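Metallo-beta-lactamase (Simiduia agarivorans, PDB 6MFI) probably hydrolyses beta-lactam antibiotics as a B3-type metallo-beta-lactamase with two zinc ions in its active site. Local coordinates at residues Ala30-Trp33 and Val34-Ala38. Numbering follows the deposited sequence.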
loop_
_atom_site.group_PDB
_atom_site.type_symbol
_atom_site.label_atom_id
_atom_site.label_comp_id
_atom_site.label_asym_id
_atom_site.label_seq_id
_atom_site.Cartn_x
_atom_site.Cartn_y
_atom_site.Cartn_z
ATOM N N ALA A 30 -7.610 -15.447 -8.745
ATOM C CA ALA A 30 -6.211 -15.062 -8.857
ATOM C C ALA A 30 -5.552 -15.708 -10.069
ATOM O O ALA A 30 -4.612 -15.137 -10.630
ATOM C CB ALA A 30 -5.457 -15.427 -7.577
ATOM N N GLU A 31 -6.023 -16.888 -10.483
ATOM C CA GLU A 31 -5.604 -17.427 -11.773
ATOM C C GLU A 31 -6.099 -16.542 -12.907
ATOM O O GLU A 31 -5.361 -16.265 -13.860
ATOM C CB GLU A 31 -6.120 -18.855 -11.953
ATOM C CG GLU A 31 -5.856 -19.416 -13.345
ATOM C CD GLU A 31 -7.041 -20.170 -13.916
ATOM O OE1 GLU A 31 -7.853 -20.699 -13.130
ATOM O OE2 GLU A 31 -7.169 -20.215 -15.157
ATOM N N HIS A 32 -7.353 -16.089 -12.819
ATOM C CA HIS A 32 -7.863 -15.122 -13.781
ATOM C C HIS A 32 -7.079 -13.818 -13.722
ATOM O O HIS A 32 -6.927 -13.140 -14.744
ATOM C CB HIS A 32 -9.349 -14.865 -13.525
ATOM C CG HIS A 32 -10.004 -14.005 -14.561
ATOM N ND1 HIS A 32 -9.685 -14.077 -15.899
ATOM C CD2 HIS A 32 -10.960 -13.053 -14.454
ATOM C CE1 HIS A 32 -10.417 -13.208 -16.573
ATOM N NE2 HIS A 32 -11.199 -12.573 -15.718
ATOM N N TRP A 33 -6.570 -13.456 -12.541
ATOM C CA TRP A 33 -5.776 -12.237 -12.417
ATOM C C TRP A 33 -4.457 -12.354 -13.169
ATOM O O TRP A 33 -4.034 -11.406 -13.839
ATOM C CB TRP A 33 -5.527 -11.918 -10.944
ATOM C CG TRP A 33 -5.034 -10.521 -10.714
ATOM C CD1 TRP A 33 -5.785 -9.433 -10.380
ATOM C CD2 TRP A 33 -3.680 -10.060 -10.807
ATOM N NE1 TRP A 33 -4.984 -8.323 -10.255
ATOM C CE2 TRP A 33 -3.688 -8.681 -10.513
ATOM C CE3 TRP A 33 -2.462 -10.677 -11.107
ATOM C CZ2 TRP A 33 -2.526 -7.911 -10.512
ATOM C CZ3 TRP A 33 -1.311 -9.912 -11.105
ATOM C CH2 TRP A 33 -1.351 -8.543 -10.810
ATOM N N VAL A 34 -3.789 -13.505 -13.060
ATOM C CA VAL A 34 -2.543 -13.712 -13.796
ATOM C C VAL A 34 -2.802 -13.672 -15.295
ATOM O O VAL A 34 -1.992 -13.143 -16.069
ATOM C CB VAL A 34 -1.882 -15.035 -13.368
ATOM C CG1 VAL A 34 -0.563 -15.233 -14.098
ATOM C CG2 VAL A 34 -1.664 -15.058 -11.865
ATOM N N ASP A 35 -3.940 -14.217 -15.732
ATOM C CA ASP A 35 -4.284 -14.172 -17.148
ATOM C C ASP A 35 -4.731 -12.779 -17.576
ATOM O O ASP A 35 -4.617 -12.430 -18.757
ATOM C CB ASP A 35 -5.376 -15.196 -17.457
ATOM C CG ASP A 35 -4.937 -16.621 -17.181
ATOM O OD1 ASP A 35 -3.730 -16.912 -17.320
ATOM O OD2 ASP A 35 -5.801 -17.452 -16.824
ATOM N N SER A 36 -5.236 -11.972 -16.643
ATOM C CA SER A 36 -5.762 -10.655 -16.980
ATOM C C SER A 36 -4.746 -9.539 -16.793
ATOM O O SER A 36 -4.814 -8.527 -17.500
ATOM C CB SER A 36 -7.001 -10.343 -16.135
ATOM O OG SER A 36 -7.989 -11.347 -16.285
ATOM N N CYS A 37 -3.811 -9.691 -15.858
ATOM C CA CYS A 37 -2.860 -8.642 -15.522
ATOM C C CYS A 37 -1.434 -9.129 -15.738
ATOM O O CYS A 37 -1.123 -10.302 -15.504
ATOM C CB CYS A 37 -3.046 -8.184 -14.071
ATOM S SG CYS A 37 -4.726 -7.628 -13.682
ATOM N N ALA A 38 -0.571 -8.220 -16.179
ATOM C CA ALA A 38 0.824 -8.515 -16.466
ATOM C C ALA A 38 1.723 -7.876 -15.411
ATOM O O ALA A 38 1.268 -7.165 -14.511
ATOM C CB ALA A 38 1.194 -8.031 -17.870
HETATM O O HOH W 1 -3.368 -17.715 -14.678
HETATM O O HOH W 2 -8.767 -17.426 -16.230
#
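The short N-terminal helix 30-36 ends in a sulfur-aromatic contact between Cys37 and Trp33. Cys37 SG lies over the five-membered ring of Trp33, 3.6 Å from its centroid and 19° off the normal. On the same face, Cys37 CB makes a CH-pi contact with the six-membered ring. Trp33 chi1 of -165° puts CG opposite the backbone N and beside the carbonyl carbon, and one face of the indole meets Cys37. Cys37 is the first residue to leave helical geometry, yet its N still donates to Trp33 O at 2.7 Å. Its sulfur forms the disulfide to Cys62, which ties the residue just after the helix to the loop between strands 56-58 and 67-71 of the metallo-beta-lactamase fold. Phe50 packs edge-to-face with the indole, and Arg260 NE of helix 259-265 hydrogen-bonds to Cys37 O.

On the more exposed side, Ser36 OG turns back and donates to His32 O at 2.6 Å. Ser36 OG also sits over one face of the His32 imidazole, 3.1 Å from His32 CE1. Glu31 and Asp35 bring like charges close, with OE2 and OD2 3.5 Å apart and the carboxylate planes 83° apart. One water donates to Glu31 O at 2.6 Å and, weakly, to Asp35 OD1; a second donates to Asp35 OD2 at 3.0 Å.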